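Local coordinates for amidohydrolase 3 domain-containing protein (Pyrococcus horikoshii, PDB 3IGH) that probably hydrolyses carbon–nitrogen bonds other than peptide bonds, as a metal-dependent member of the amidohydrolase family, though its substrate is unknown, at residues Val360-Ile371 with Trp382-Met390. Sequence-based numbering, arbitrary orientation.
With SO4 (sulfate ion), chain E; SO4 (sulfate ion), chain G.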
ATOM      1  N   VAL A 360       8.379  23.907   8.879  1.00 27.50           N
ATOM      2  CA  VAL A 360       8.563  24.799  10.021  1.00 29.69           C
ATOM      3  C   VAL A 360       7.270  24.947  10.814  1.00 31.20           C
ATOM      4  O   VAL A 360       6.186  24.654  10.306  1.00 29.46           O
ATOM      5  CB  VAL A 360       9.079  26.202   9.591  1.00 33.09           C
ATOM      6  CG1 VAL A 360      10.475  26.105   8.966  1.00 30.72           C
ATOM      7  CG2 VAL A 360       8.105  26.907   8.656  1.00 26.91           C
ATOM      8  N   GLN A 361       7.390  25.411  12.054  1.00 27.55           N
ATOM      9  CA  GLN A 361       6.241  25.489  12.953  1.00 29.07           C
ATOM     10  C   GLN A 361       6.101  26.903  13.530  1.00 30.45           C
ATOM     11  O   GLN A 361       6.604  27.176  14.618  1.00 27.80           O
ATOM     12  CB  GLN A 361       6.378  24.466  14.088  1.00 30.85           C
ATOM     13  CG  GLN A 361       6.383  22.984  13.677  1.00 33.16           C
ATOM     14  CD  GLN A 361       7.718  22.535  13.116  1.00 34.03           C
ATOM     15  OE1 GLN A 361       8.773  22.957  13.588  1.00 38.14           O
ATOM     16  NE2 GLN A 361       7.679  21.698  12.082  1.00 41.00           N
ATOM     17  N   PRO A 362       5.456  27.816  12.781  1.00 32.09           N
ATOM     18  CA  PRO A 362       5.353  29.230  13.198  1.00 32.28           C
ATOM     19  C   PRO A 362       4.788  29.513  14.594  1.00 32.84           C
ATOM     20  O   PRO A 362       5.208  30.483  15.217  1.00 34.78           O
ATOM     21  CB  PRO A 362       4.488  29.859  12.100  1.00 30.75           C
ATOM     22  CG  PRO A 362       4.790  29.008  10.888  1.00 31.75           C
ATOM     23  CD  PRO A 362       4.868  27.606  11.443  1.00 26.09           C
ATOM     24  N   HIS A 363       3.890  28.672  15.102  1.00 31.76           N
ATOM     25  CA  HIS A 363       3.352  28.892  16.446  1.00 33.39           C
ATOM     26  C   HIS A 363       4.379  28.754  17.585  1.00 36.65           C
ATOM     27  O   HIS A 363       4.130  29.222  18.700  1.00 30.80           O
ATOM     28  CB  HIS A 363       2.082  28.071  16.705  1.00 30.50           C
ATOM     29  CG  HIS A 363       1.212  28.646  17.780  1.00 34.20           C
ATOM     30  ND1 HIS A 363       1.307  28.257  19.097  1.00 32.30           N
ATOM     31  CD2 HIS A 363       0.263  29.611  17.741  1.00 36.19           C
ATOM     32  CE1 HIS A 363       0.437  28.939  19.821  1.00 36.25           C
ATOM     33  NE2 HIS A 363      -0.206  29.769  19.022  1.00 35.47           N
ATOM     34  N   PHE A 364       5.539  28.147  17.300  1.00 29.39           N
ATOM     35  CA  PHE A 364       6.664  28.130  18.251  1.00 29.98           C
ATOM     36  C   PHE A 364       7.140  29.541  18.640  1.00 31.92           C
ATOM     37  O   PHE A 364       7.643  29.727  19.737  1.00 33.85           O
ATOM     38  CB  PHE A 364       7.862  27.330  17.709  1.00 33.11           C
ATOM     39  CG  PHE A 364       7.770  25.830  17.933  1.00 32.08           C
ATOM     40  CD1 PHE A 364       6.746  25.074  17.374  1.00 38.30           C
ATOM     41  CD2 PHE A 364       8.736  25.173  18.694  1.00 47.12           C
ATOM     42  CE1 PHE A 364       6.685  23.677  17.569  1.00 31.28           C
ATOM     43  CE2 PHE A 364       8.674  23.792  18.900  1.00 45.02           C
ATOM     44  CZ  PHE A 364       7.647  23.046  18.332  1.00 41.65           C
ATOM     45  N   ILE A 365       7.008  30.513  17.733  1.00 32.44           N
ATOM     46  CA  ILE A 365       7.261  31.932  18.050  1.00 36.44           C
ATOM     47  C   ILE A 365       6.480  32.368  19.300  1.00 36.36           C
ATOM     48  O   ILE A 365       7.024  33.032  20.188  1.00 37.69           O
ATOM     49  CB  ILE A 365       6.887  32.854  16.858  1.00 37.44           C
ATOM     50  CG1 ILE A 365       7.859  32.648  15.691  1.00 34.44           C
ATOM     51  CG2 ILE A 365       6.855  34.342  17.267  1.00 39.17           C
ATOM     52  CD1 ILE A 365       7.340  33.187  14.390  1.00 36.82           C
ATOM     53  N   ILE A 366       5.222  31.934  19.371  1.00 36.82           N
ATOM     54  CA  ILE A 366       4.344  32.293  20.477  0.50 37.18           C
ATOM     55  C   ILE A 366       4.656  31.529  21.758  1.00 40.13           C
ATOM     56  O   ILE A 366       4.724  32.135  22.838  1.00 37.04           O
ATOM     57  CB  ILE A 366       2.856  32.167  20.060  0.50 39.81           C
ATOM     58  CG1 ILE A 366       2.483  33.369  19.197  0.50 39.94           C
ATOM     59  CG2 ILE A 366       1.919  32.073  21.274  0.50 39.66           C
ATOM     60  CD1 ILE A 366       1.389  33.092  18.236  0.50 38.32           C
ATOM     61  N   SER A 367       4.865  30.215  21.641  1.00 33.21           N
ATOM     62  CA  SER A 367       5.066  29.356  22.805  0.50 32.95           C
ATOM     63  C   SER A 367       6.448  29.508  23.432  1.00 35.02           C
ATOM     64  O   SER A 367       6.586  29.473  24.659  1.00 36.97           O
ATOM     65  CB  SER A 367       4.818  27.888  22.441  0.50 34.48           C
ATOM     66  OG  SER A 367       3.447  27.656  22.178  0.50 43.53           O
ATOM     67  N   ASP A 368       7.466  29.670  22.593  1.00 34.72           N
ATOM     68  CA  ASP A 368       8.849  29.697  23.063  1.00 34.66           C
ATOM     69  C   ASP A 368       9.273  31.109  23.476  1.00 32.43           C
ATOM     70  O   ASP A 368      10.132  31.721  22.831  1.00 32.32           O
ATOM     71  CB  ASP A 368       9.814  29.150  21.988  1.00 38.26           C
ATOM     72  CG  ASP A 368       9.568  27.670  21.637  1.00 49.46           C
ATOM     73  OD1 ASP A 368       8.614  27.042  22.153  1.00 46.27           O
ATOM     74  OD2 ASP A 368      10.366  27.131  20.844  1.00 66.62           O
ATOM     75  N   TRP A 369       8.695  31.605  24.571  1.00 32.20           N
ATOM     76  CA  TRP A 369       8.969  32.968  25.047  1.00 32.14           C
ATOM     77  C   TRP A 369      10.420  33.187  25.467  1.00 30.87           C
ATOM     78  O   TRP A 369      10.917  34.312  25.413  1.00 32.82           O
ATOM     79  CB  TRP A 369       8.013  33.362  26.179  1.00 27.10           C
ATOM     80  CG  TRP A 369       7.994  32.410  27.366  1.00 26.42           C
ATOM     81  CD1 TRP A 369       7.104  31.394  27.592  1.00 33.44           C
ATOM     82  CD2 TRP A 369       8.912  32.395  28.470  1.00 31.75           C
ATOM     83  NE1 TRP A 369       7.408  30.757  28.780  1.00 30.33           N
ATOM     84  CE2 TRP A 369       8.503  31.361  29.341  1.00 35.67           C
ATOM     85  CE3 TRP A 369      10.021  33.176  28.821  1.00 31.43           C
ATOM     86  CZ2 TRP A 369       9.184  31.067  30.521  1.00 40.11           C
ATOM     87  CZ3 TRP A 369      10.695  32.886  29.998  1.00 41.22           C
ATOM     88  CH2 TRP A 369      10.277  31.839  30.831  1.00 42.73           C
ATOM     89  N   TRP A 370      11.097  32.101  25.843  1.00 30.90           N
ATOM     90  CA  TRP A 370      12.456  32.144  26.412  1.00 37.00           C
ATOM     91  C   TRP A 370      13.566  32.115  25.361  1.00 33.55           C
ATOM     92  O   TRP A 370      14.743  32.033  25.707  1.00 33.17           O
ATOM     93  CB  TRP A 370      12.641  30.960  27.376  1.00 38.63           C
ATOM     94  CG  TRP A 370      11.836  29.770  26.950  1.00 42.48           C
ATOM     95  CD1 TRP A 370      10.686  29.301  27.531  1.00 32.87           C
ATOM     96  CD2 TRP A 370      12.088  28.926  25.819  1.00 39.04           C
ATOM     97  NE1 TRP A 370      10.214  28.211  26.834  1.00 40.54           N
ATOM     98  CE2 TRP A 370      11.056  27.960  25.781  1.00 41.69           C
ATOM     99  CE3 TRP A 370      13.090  28.886  24.839  1.00 31.72           C
ATOM    100  CZ2 TRP A 370      10.999  26.971  24.802  1.00 31.43           C
ATOM    101  CZ3 TRP A 370      13.024  27.911  23.864  1.00 36.56           C
ATOM    102  CH2 TRP A 370      11.990  26.966  23.856  1.00 36.13           C
ATOM    103  N   ILE A 371      13.193  32.173  24.085  1.00 31.55           N
ATOM    104  CA  ILE A 371      14.142  31.903  23.007  1.00 35.10           C
ATOM    105  C   ILE A 371      15.328  32.869  22.932  1.00 36.45           C
ATOM    106  O   ILE A 371      16.466  32.440  22.728  1.00 34.55           O
ATOM    107  CB  ILE A 371      13.442  31.677  21.627  1.00 31.69           C
ATOM    108  CG1 ILE A 371      14.384  30.927  20.679  1.00 42.16           C
ATOM    109  CG2 ILE A 371      12.954  32.993  20.997  1.00 35.28           C
ATOM    110  CD1 ILE A 371      13.673  30.115  19.645  1.00 40.08           C
ATOM    111  N   TRP A 382      18.933  34.598  13.350  1.00 35.02           N
ATOM    112  CA  TRP A 382      18.885  33.215  12.881  1.00 33.33           C
ATOM    113  C   TRP A 382      17.577  32.519  13.241  1.00 36.63           C
ATOM    114  O   TRP A 382      17.302  31.427  12.739  1.00 32.02           O
ATOM    115  CB  TRP A 382      20.005  32.386  13.499  1.00 35.43           C
ATOM    116  CG  TRP A 382      21.420  32.853  13.287  1.00 38.21           C
ATOM    117  CD1 TRP A 382      21.865  33.837  12.445  1.00 37.76           C
ATOM    118  CD2 TRP A 382      22.581  32.305  13.914  1.00 34.33           C
ATOM    119  NE1 TRP A 382      23.233  33.952  12.537  1.00 39.90           N
ATOM    120  CE2 TRP A 382      23.698  33.022  13.429  1.00 32.70           C
ATOM    121  CE3 TRP A 382      22.785  31.282  14.854  1.00 35.00           C
ATOM    122  CZ2 TRP A 382      25.003  32.746  13.847  1.00 37.83           C
ATOM    123  CZ3 TRP A 382      24.081  31.001  15.258  1.00 40.12           C
ATOM    124  CH2 TRP A 382      25.170  31.738  14.763  1.00 34.21           C
ATOM    125  N   VAL A 383      16.782  33.146  14.105  1.00 35.36           N
ATOM    126  CA  VAL A 383      15.627  32.496  14.736  1.00 33.21           C
ATOM    127  C   VAL A 383      14.375  32.527  13.855  1.00 36.56           C
ATOM    128  O   VAL A 383      13.912  33.608  13.472  1.00 35.85           O
ATOM    129  CB  VAL A 383      15.311  33.139  16.125  1.00 32.31           C
ATOM    130  CG1 VAL A 383      14.048  32.554  16.726  1.00 35.16           C
ATOM    131  CG2 VAL A 383      16.464  32.942  17.085  1.00 30.28           C
ATOM    132  N   TYR A 384      13.833  31.340  13.553  1.00 32.99           N
ATOM    133  CA  TYR A 384      12.567  31.180  12.810  1.00 32.15           C
ATOM    134  C   TYR A 384      12.452  32.151  11.641  1.00 33.21           C
ATOM    135  O   TYR A 384      11.468  32.902  11.516  1.00 34.22           O
ATOM    136  CB  TYR A 384      11.365  31.317  13.752  1.00 31.91           C
ATOM    137  CG  TYR A 384      11.323  30.272  14.855  1.00 33.24           C
ATOM    138  CD1 TYR A 384      11.441  28.903  14.568  1.00 28.88           C
ATOM    139  CD2 TYR A 384      11.136  30.648  16.179  1.00 32.47           C
ATOM    140  CE1 TYR A 384      11.402  27.954  15.601  1.00 30.31           C
ATOM    141  CE2 TYR A 384      11.101  29.720  17.192  1.00 37.91           C
ATOM    142  CZ  TYR A 384      11.237  28.379  16.905  1.00 35.39           C
ATOM    143  OH  TYR A 384      11.193  27.475  17.938  1.00 33.99           O
ATOM    144  N   ARG A 385      13.478  32.152  10.799  1.00 30.22           N
ATOM    145  CA  ARG A 385      13.615  33.181   9.762  1.00 30.02           C
ATOM    146  C   ARG A 385      12.865  32.809   8.490  1.00 35.47           C
ATOM    147  O   ARG A 385      13.456  32.615   7.422  1.00 34.75           O
ATOM    148  CB  ARG A 385      15.098  33.544   9.521  1.00 33.90           C
ATOM    149  CG  ARG A 385      16.025  32.388   9.134  1.00 34.81           C
ATOM    150  CD  ARG A 385      17.501  32.762   9.248  1.00 34.15           C
ATOM    151  NE  ARG A 385      17.877  33.960   8.499  1.00 32.79           N
ATOM    152  CZ  ARG A 385      19.127  34.410   8.363  1.00 33.73           C
ATOM    153  NH1 ARG A 385      20.146  33.764   8.918  1.00 31.58           N
ATOM    154  NH2 ARG A 385      19.361  35.512   7.667  1.00 40.21           N
ATOM    155  N   PHE A 386      11.537  32.763   8.608  1.00 35.27           N
ATOM    156  CA  PHE A 386      10.686  32.137   7.587  1.00 35.50           C
ATOM    157  C   PHE A 386      10.709  32.832   6.229  1.00 39.00           C
ATOM    158  O   PHE A 386      10.657  32.166   5.199  1.00 35.01           O
ATOM    159  CB  PHE A 386       9.241  32.008   8.073  1.00 32.05           C
ATOM    160  CG  PHE A 386       9.092  31.258   9.369  1.00 32.91           C
ATOM    161  CD1 PHE A 386       8.143  31.666  10.302  1.00 31.42           C
ATOM    162  CD2 PHE A 386       9.891  30.151   9.664  1.00 35.08           C
ATOM    163  CE1 PHE A 386       7.985  30.985  11.499  1.00 37.09           C
ATOM    164  CE2 PHE A 386       9.743  29.474  10.874  1.00 32.15           C
ATOM    165  CZ  PHE A 386       8.779  29.884  11.785  1.00 31.18           C
ATOM    166  N   LYS A 387      10.778  34.163   6.239  1.00 38.51           N
ATOM    167  CA  LYS A 387      10.869  34.929   5.005  1.00 43.11           C
ATOM    168  C   LYS A 387      12.167  34.619   4.255  1.00 37.26           C
ATOM    169  O   LYS A 387      12.127  34.351   3.057  1.00 35.71           O
ATOM    170  CB  LYS A 387      10.707  36.436   5.258  1.00 42.36           C
ATOM    171  CG  LYS A 387      10.523  37.240   3.963  1.00 52.78           C
ATOM    172  CD  LYS A 387      10.256  38.718   4.218  1.00 59.47           C
ATOM    173  CE  LYS A 387       9.735  39.406   2.957  1.00 72.55           C
ATOM    174  NZ  LYS A 387       9.438  40.851   3.179  1.00 77.46           N
ATOM    175  N   ASP A 388      13.294  34.614   4.972  1.00 35.18           N
ATOM    176  CA  ASP A 388      14.582  34.195   4.400  1.00 36.65           C
ATOM    177  C   ASP A 388      14.573  32.757   3.863  1.00 44.46           C
ATOM    178  O   ASP A 388      15.105  32.496   2.787  1.00 36.48           O
ATOM    179  CB  ASP A 388      15.715  34.338   5.425  1.00 36.27           C
ATOM    180  CG  ASP A 388      15.935  35.776   5.857  1.00 47.42           C
ATOM    181  OD1 ASP A 388      15.574  36.688   5.085  1.00 44.19           O
ATOM    182  OD2 ASP A 388      16.463  35.988   6.973  1.00 45.10           O
ATOM    183  N   LEU A 389      13.983  31.832   4.618  1.00 37.65           N
ATOM    184  CA  LEU A 389      13.964  30.413   4.233  1.00 36.57           C
ATOM    185  C   LEU A 389      13.093  30.133   2.999  1.00 34.45           C
ATOM    186  O   LEU A 389      13.452  29.299   2.152  1.00 37.41           O
ATOM    187  CB  LEU A 389      13.521  29.544   5.416  1.00 32.88           C
ATOM    188  CG  LEU A 389      14.454  29.542   6.634  1.00 31.23           C
ATOM    189  CD1 LEU A 389      13.813  28.877   7.854  1.00 33.84           C
ATOM    190  CD2 LEU A 389      15.803  28.886   6.300  1.00 35.80           C
ATOM    191  N   MET A 390      11.971  30.854   2.892  1.00 37.94           N
ATOM    192  CA  MET A 390      11.032  30.715   1.776  0.50 39.71           C
ATOM    193  C   MET A 390      11.714  31.070   0.448  1.00 42.02           C
ATOM    194  O   MET A 390      11.342  30.565  -0.616  1.00 42.79           O
ATOM    195  CB  MET A 390       9.819  31.624   2.013  0.50 42.47           C
ATOM    196  CG  MET A 390       8.466  31.065   1.581  0.50 49.40           C
ATOM    197  SD  MET A 390       7.077  32.041   2.229  0.50 37.90           S
ATOM    198  CE  MET A 390       7.550  33.684   1.679  0.50 35.13           C
TER
HETATM  199  S   SO4 E   4      -2.516  32.151  20.501  1.00 54.72           S
HETATM  200  O1  SO4 E   4      -3.953  32.218  20.744  1.00 56.57           O
HETATM  201  O2  SO4 E   4      -1.922  33.471  20.701  1.00 51.42           O
HETATM  202  O3  SO4 E   4      -1.913  31.178  21.405  1.00 54.59           O
HETATM  203  O4  SO4 E   4      -2.272  31.741  19.124  1.00 55.79           O
HETATM  204  S   SO4 G   6      26.140  34.607  10.097  0.75 62.14           S
HETATM  205  O1  SO4 G   6      24.699  34.606  10.311  0.75 53.94           O
HETATM  206  O2  SO4 G   6      26.811  34.098  11.290  0.75 61.87           O
HETATM  207  O3  SO4 G   6      26.488  33.735   8.973  0.75 57.96           O
HETATM  208  O4  SO4 G   6      26.569  35.976   9.825  0.75 60.71           O
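With chi1 of Tyr-384 at -61° and that of Phe-386 at -56°, each CG stands anti to the carbonyl carbon and beside the backbone N, which turns both rings onto 360-371. The long phenol of Tyr-384 crosses Phe-364 until its OH lies 3.0 Å from Asp-368 OD2, near the plane of the tyrosine ring; the carboxylate is turned 50° from that plane, and this hydrogen bond is one possible use of the hydroxyl proton. Tyrosine suits the place because its ring carbons pack on apolar groups while its hydroxyl comes to a carboxylate: Phe-364 CB packs 3.6 Å from Tyr-384 CZ, and Ile-371 CD1 sits 3.6 Å from Tyr-384 CE2 while also meeting Val-383 CG1 tip to tip. A phenylalanine here would probably keep this packing but deprive the buried Asp-368 carboxylate of a possible hydroxyl donor. Phe-386, wholly apolar, packs beside it: Val-360, Pro-362 and Ile-365 approach the far end of its ring obliquely, and Tyr-384 O lies over the centre of one face. The contact joins the end of strand 357-360, helix 364-367 and the start of helix 371-375 to the loop entering helix 386-392 and its first turn, in a TIM-barrel-type fold; strand 395-397 and helix 408-417 pack on Pro-362, and helix 345-354 on Leu-389.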